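Local coordinates for SusD-like carbohydrate binding protein BF1063 (Bacteroides fragilis NCTC 9343, PDB 3I4G), which probably binds carbohydrate at the outer membrane as a member of the SusD family, consistent with a part in glycan uptake, at residues A200-G205 with P383-A388; Y335-D340 with S353-T358. All coordinates share one frame; numbering follows the deposited sequence. Where two conformers were deposited one is given.

Contact 1 is a buried junction of helix 197-211 with the strand-to-helix passage at 383-388, its centre about 12 Å from the centre of the chain. Contact 2, whose own centre lies about 25 Å from that of the chain and on the opposite side of it, joins two pieces of the long loop between strands 333-334 and 360-362. The two contact centres are 36 Å apart and the nearest atoms about 20 Å, so neither touches the other. In sequence, contact 2 is nested inside the segment that contact 1 closes. N4 of the buffer molecule EPE, probably from the crystallisation liquor, is hydrogen-bonded to OE2 of Glu-354 in contact 2.

Contact 1 (A200-G205 with P383-A388); sequences ALAFLG and PVIRYA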
loop_
_atom_site.group_PDB
_atom_site.type_symbol
_atom_site.label_atom_id
_atom_site.label_comp_id
_atom_site.label_asym_id
_atom_site.label_seq_id
_atom_site.Cartn_x
_atom_site.Cartn_y
_atom_site.Cartn_z
ATOM N N ALA A 200 -14.805 1.283 6.915
ATOM C CA ALA A 200 -15.345 2.533 6.397
ATOM C C ALA A 200 -14.838 3.748 7.184
ATOM O O ALA A 200 -14.535 4.785 6.599
ATOM C CB ALA A 200 -16.905 2.468 6.352
ATOM N N LEU A 201 -14.751 3.639 8.518
ATOM C CA LEU A 201 -14.217 4.735 9.310
ATOM C C LEU A 201 -12.734 5.013 8.997
ATOM O O LEU A 201 -12.299 6.174 9.079
ATOM C CB LEU A 201 -14.388 4.488 10.832
ATOM C CG LEU A 201 -15.796 4.449 11.366
ATOM C CD1 LEU A 201 -15.835 3.899 12.796
ATOM C CD2 LEU A 201 -16.363 5.850 11.293
ATOM N N ALA A 202 -11.943 3.989 8.670
ATOM C CA ALA A 202 -10.541 4.199 8.363
ATOM C C ALA A 202 -10.406 4.939 7.047
ATOM O O ALA A 202 -9.585 5.843 6.923
ATOM C CB ALA A 202 -9.803 2.873 8.318
ATOM N N PHE A 203 -11.220 4.571 6.049
ATOM C CA PHE A 203 -11.215 5.332 4.810
ATOM C C PHE A 203 -11.769 6.742 4.988
ATOM O O PHE A 203 -11.286 7.670 4.344
ATOM C CB PHE A 203 -11.942 4.588 3.687
ATOM C CG PHE A 203 -11.064 3.600 2.998
ATOM C CD1 PHE A 203 -10.301 4.006 1.917
ATOM C CD2 PHE A 203 -10.951 2.286 3.422
ATOM C CE1 PHE A 203 -9.448 3.131 1.262
ATOM C CE2 PHE A 203 -10.104 1.396 2.743
ATOM C CZ PHE A 203 -9.328 1.843 1.696
ATOM N N LEU A 204 -12.735 6.903 5.870
ATOM C CA LEU A 204 -13.184 8.249 6.240
ATOM C C LEU A 204 -12.019 9.053 6.781
ATOM O O LEU A 204 -11.814 10.209 6.392
ATOM C CB LEU A 204 -14.292 8.179 7.301
ATOM C CG LEU A 204 -14.798 9.475 7.882
ATOM C CD1 LEU A 204 -15.353 10.381 6.766
ATOM C CD2 LEU A 204 -15.870 9.197 8.925
ATOM N N GLY A 205 -11.274 8.495 7.725
ATOM C CA GLY A 205 -10.107 9.174 8.251
ATOM C C GLY A 205 -9.087 9.521 7.201
ATOM O O GLY A 205 -8.562 10.645 7.201
ATOM N N PRO A 383 -3.058 -7.064 3.916
ATOM C CA PRO A 383 -3.857 -6.031 4.564
ATOM C C PRO A 383 -3.933 -4.721 3.796
ATOM O O PRO A 383 -2.951 -4.312 3.151
ATOM C CB PRO A 383 -3.112 -5.810 5.882
ATOM C CG PRO A 383 -2.443 -7.145 6.137
ATOM C CD PRO A 383 -1.972 -7.539 4.803
ATOM N N VAL A 384 -5.109 -4.091 3.881
ATOM C CA VAL A 384 -5.372 -2.785 3.304
ATOM C C VAL A 384 -5.424 -1.741 4.415
ATOM O O VAL A 384 -4.875 -0.647 4.290
ATOM C CB VAL A 384 -6.672 -2.824 2.490
ATOM C CG1 VAL A 384 -6.958 -1.455 1.934
ATOM C CG2 VAL A 384 -6.558 -3.824 1.339
ATOM N N ILE A 385 -6.090 -2.052 5.523
ATOM C CA ILE A 385 -6.156 -1.192 6.695
ATOM C C ILE A 385 -5.783 -2.012 7.919
ATOM O O ILE A 385 -6.446 -2.998 8.254
ATOM C CB ILE A 385 -7.563 -0.600 6.941
ATOM C CG1 ILE A 385 -8.066 0.223 5.743
ATOM C CG2 ILE A 385 -7.602 0.236 8.237
ATOM C CD1 ILE A 385 -7.284 1.509 5.409
ATOM N N ARG A 386 -4.712 -1.597 8.575
ATOM C CA ARG A 386 -4.250 -2.177 9.838
ATOM C C ARG A 386 -4.488 -1.196 10.977
ATOM O O ARG A 386 -4.363 0.027 10.833
ATOM C CB ARG A 386 -2.758 -2.557 9.771
ATOM C CG ARG A 386 -2.446 -3.563 8.729
ATOM C CD ARG A 386 -1.106 -4.255 8.889
ATOM N NE ARG A 386 0.107 -3.462 8.687
ATOM C CZ ARG A 386 0.928 -3.018 9.649
ATOM N NH1 ARG A 386 0.622 -3.060 10.953
ATOM N NH2 ARG A 386 2.068 -2.457 9.292
ATOM N N TYR A 387 -4.759 -1.765 12.153
ATOM C CA TYR A 387 -4.952 -0.905 13.339
ATOM C C TYR A 387 -3.704 -0.050 13.628
ATOM O O TYR A 387 -3.818 1.040 14.137
ATOM C CB TYR A 387 -5.344 -1.736 14.556
ATOM C CG TYR A 387 -5.869 -0.968 15.760
ATOM C CD1 TYR A 387 -6.937 -0.112 15.639
ATOM C CD2 TYR A 387 -5.303 -1.150 17.018
ATOM C CE1 TYR A 387 -7.442 0.541 16.742
ATOM C CE2 TYR A 387 -5.799 -0.497 18.114
ATOM C CZ TYR A 387 -6.858 0.334 17.965
ATOM O OH TYR A 387 -7.398 0.974 19.082
ATOM N N ALA A 388 -2.492 -0.531 13.311
ATOM C CA ALA A 388 -1.341 0.333 13.516
ATOM C C ALA A 388 -1.440 1.620 12.714
ATOM O O ALA A 388 -1.019 2.677 13.187
ATOM C CB ALA A 388 -0.082 -0.368 13.124
#
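Ile-385 sets CG2 anti to its own backbone N and CG1 anti to its carbonyl carbon (chi1 -58°), which turns CG2 to Ala-202 and the CG1-CD1 branch to Phe-203 on helix 197-211. The methyl CG2 of Ile-385 presses on CB of Ala-202 at 3.4 Å, tighter than an ordinary carbon-carbon contact. This is also where the backbones come nearest, with the CA atoms of Ala-202 and Ile-385 7.1 Å apart; the small alanine side chain is consistent with so close an approach of the bulged strand. The other branch runs out to the aromatic ring: CG1 of Ile-385 lies 3.8 Å from CE2 of Phe-203, and CD1 of Ile-385 is 3.9 Å from the same ring carbon. Farther round the ring, CG1 of Val-384 meets CZ of Phe-203 at 4.1 Å, arriving at the ring edge near its plane, the two side chains crossing at about a right angle. The interface is wholly apolar and buried, and Phe-134 adds an edge-to-face partner to Phe-203. Beyond it, Arg-386 forms salt bridges with Glu-250, Glu-447 and Glu-451. Val-384 and Ile-385 both pair with Phe-253 across the antiparallel ladder, which makes this a classic beta bulge; it lies just before Arg-386, the N-cap residue of helix 387-400, at a strand-to-helix junction packed against the helical part of a SusD-family protein.

Contact 2 (Y335-D340 with S353-T358); sequences YKMSPD and SEASRT
Tyr-335 and Ser-356 meet through the phenol oxygen: OH of Tyr-335 stands 3.4 Å from CB of Ser-356, the closest approach between the two segments. With CG anti to the backbone N (chi1 -178°), the tyrosine ring reaches across to the facing segment, and a water in the ring plane, at its edge, completes the link. That water is hydrogen-bonded to OH of Tyr-335 at 2.8 Å and accepts a hydrogen bond from N of Ser-356 at 3.0 Å, tying a side chain to the facing backbone. Next to it, selenomethionine Met-337 bends at chi2 and chi3, 52° and 46°, and sets its methyl CE 3.8 Å from CB of Ala-355. SE of Met-337 makes only a longer approach, 4.2 Å to O of Ser-356. All four touching residues are buried; the more open flank belongs to Ser-353 and Arg-357, both partly exposed. There the guanidinium turns back end-on to its own segment, NH2 and NH1 of Arg-357 both donating to O of Ser-353, the former at 2.8 Å. OG of Ser-356 accepts from N of Thr-358 in an ST turn and also bonds to O of Phe-360. Met-361 on strand 360-362 packs against both Tyr-335 and Ser-356; Ser-356 also touches Asn-282 of strand 281-283, and nearby Thr-358 packs on Asn-282 and on Val-500 of strand 497-502.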
loop_
_atom_site.group_PDB
_atom_site.type_symbol
_atom_site.label_atom_id
_atom_site.label_comp_id
_atom_site.label_asym_id
_atom_site.label_seq_id
_atom_site.Cartn_x
_atom_site.Cartn_y
_atom_site.Cartn_z
ATOM N N TYR A 335 20.145 -16.174 0.747
ATOM C CA TYR A 335 20.016 -15.312 -0.424
ATOM C C TYR A 335 21.438 -14.894 -0.837
ATOM O O TYR A 335 22.188 -14.355 -0.033
ATOM C CB TYR A 335 19.161 -14.100 -0.107
ATOM C CG TYR A 335 18.938 -13.189 -1.295
ATOM C CD1 TYR A 335 18.490 -13.672 -2.529
ATOM C CD2 TYR A 335 19.113 -11.846 -1.177
ATOM C CE1 TYR A 335 18.266 -12.826 -3.596
ATOM C CE2 TYR A 335 18.883 -10.988 -2.223
ATOM C CZ TYR A 335 18.443 -11.472 -3.421
ATOM O OH TYR A 335 18.224 -10.581 -4.470
ATOM N N LYS A 336 21.800 -15.145 -2.090
ATOM C CA LYS A 336 23.107 -14.791 -2.640
ATOM C C LYS A 336 22.889 -13.779 -3.761
ATOM O O LYS A 336 22.286 -14.100 -4.795
ATOM C CB LYS A 336 23.834 -16.044 -3.121
ATOM C CG LYS A 336 24.102 -16.999 -1.981
ATOM C CD LYS A 336 24.780 -18.258 -2.426
ATOM C CE LYS A 336 24.978 -19.161 -1.247
ATOM N NZ LYS A 336 25.575 -20.462 -1.639
HETATM N N MSE A 337 23.407 -12.568 -3.544
HETATM C CA MSE A 337 23.219 -11.460 -4.448
HETATM C C MSE A 337 24.374 -10.483 -4.299
HETATM O O MSE A 337 24.482 -9.822 -3.255
HETATM C CB MSE A 337 21.876 -10.778 -4.118
HETATM C CG MSE A 337 21.484 -9.584 -5.016
HETATM SE SE MSE A 337 21.548 -9.952 -6.921
HETATM C CE MSE A 337 20.658 -11.617 -6.973
ATOM N N SER A 338 25.193 -10.331 -5.334
ATOM C CA SER A 338 26.351 -9.462 -5.269
ATOM C C SER A 338 26.863 -9.155 -6.648
ATOM O O SER A 338 26.731 -9.988 -7.554
ATOM C CB SER A 338 27.492 -10.179 -4.540
ATOM O OG SER A 338 28.732 -9.451 -4.649
ATOM N N PRO A 339 27.494 -7.989 -6.846
ATOM C CA PRO A 339 28.162 -7.763 -8.122
ATOM C C PRO A 339 29.234 -8.813 -8.471
ATOM O O PRO A 339 29.640 -8.918 -9.638
ATOM C CB PRO A 339 28.842 -6.402 -7.915
ATOM C CG PRO A 339 27.996 -5.724 -6.875
ATOM C CD PRO A 339 27.585 -6.818 -5.958
ATOM N N ASP A 340 29.686 -9.573 -7.473
ATOM C CA ASP A 340 30.767 -10.518 -7.682
ATOM C C ASP A 340 30.326 -11.928 -8.053
ATOM O O ASP A 340 31.161 -12.776 -8.383
ATOM C CB ASP A 340 31.600 -10.662 -6.406
ATOM C CG ASP A 340 32.384 -9.444 -6.051
ATOM O OD1 ASP A 340 32.268 -8.433 -6.754
ATOM O OD2 ASP A 340 33.183 -9.532 -5.063
ATOM N N SER A 353 19.996 -9.009 -15.417
ATOM C CA SER A 353 19.500 -10.310 -15.036
ATOM C C SER A 353 18.136 -10.304 -14.403
ATOM O O SER A 353 17.680 -9.305 -13.893
ATOM C CB SER A 353 20.466 -10.901 -13.995
ATOM O OG SER A 353 21.789 -11.158 -14.467
ATOM N N GLU A 354 17.497 -11.463 -14.410
ATOM C CA GLU A 354 16.218 -11.682 -13.757
ATOM C C GLU A 354 16.507 -11.907 -12.287
ATOM O O GLU A 354 16.496 -13.022 -11.755
ATOM C CB GLU A 354 15.535 -12.880 -14.373
ATOM C CG GLU A 354 14.093 -13.058 -13.911
ATOM C CD GLU A 354 13.412 -14.233 -14.606
ATOM O OE1 GLU A 354 13.654 -15.384 -14.228
ATOM O OE2 GLU A 354 12.627 -13.959 -15.508
ATOM N N ALA A 355 16.795 -10.793 -11.619
ATOM C CA ALA A 355 17.260 -10.762 -10.261
ATOM C C ALA A 355 17.111 -9.324 -9.751
ATOM O O ALA A 355 16.874 -8.395 -10.518
ATOM C CB ALA A 355 18.739 -11.222 -10.215
ATOM N N SER A 356 17.296 -9.120 -8.451
ATOM C CA SER A 356 17.157 -7.818 -7.863
ATOM C C SER A 356 18.049 -6.781 -8.494
ATOM O O SER A 356 19.212 -7.028 -8.783
ATOM C CB SER A 356 17.523 -7.901 -6.363
ATOM O OG SER A 356 17.464 -6.613 -5.749
ATOM N N ARG A 357 17.518 -5.595 -8.703
ATOM C CA ARG A 357 18.302 -4.472 -9.211
ATOM C C ARG A 357 18.941 -3.676 -8.097
ATOM O O ARG A 357 19.802 -2.828 -8.343
ATOM C CB ARG A 357 17.438 -3.537 -10.051
ATOM C CG ARG A 357 17.128 -4.088 -11.389
ATOM C CD ARG A 357 18.330 -3.979 -12.391
ATOM N NE ARG A 357 17.935 -4.716 -13.574
ATOM C CZ ARG A 357 18.055 -6.034 -13.713
ATOM N NH1 ARG A 357 18.823 -6.750 -12.903
ATOM N NH2 ARG A 357 17.421 -6.620 -14.698
ATOM N N THR A 358 18.549 -3.923 -6.845
ATOM C CA THR A 358 19.083 -3.167 -5.713
ATOM C C THR A 358 19.987 -3.960 -4.777
ATOM O O THR A 358 20.793 -3.368 -4.069
ATOM C CB THR A 358 17.957 -2.601 -4.853
ATOM O OG1 THR A 358 17.218 -3.700 -4.314
ATOM C CG2 THR A 358 16.979 -1.690 -5.637
HETATM O O HOH W 1 17.141 -11.609 -6.826
#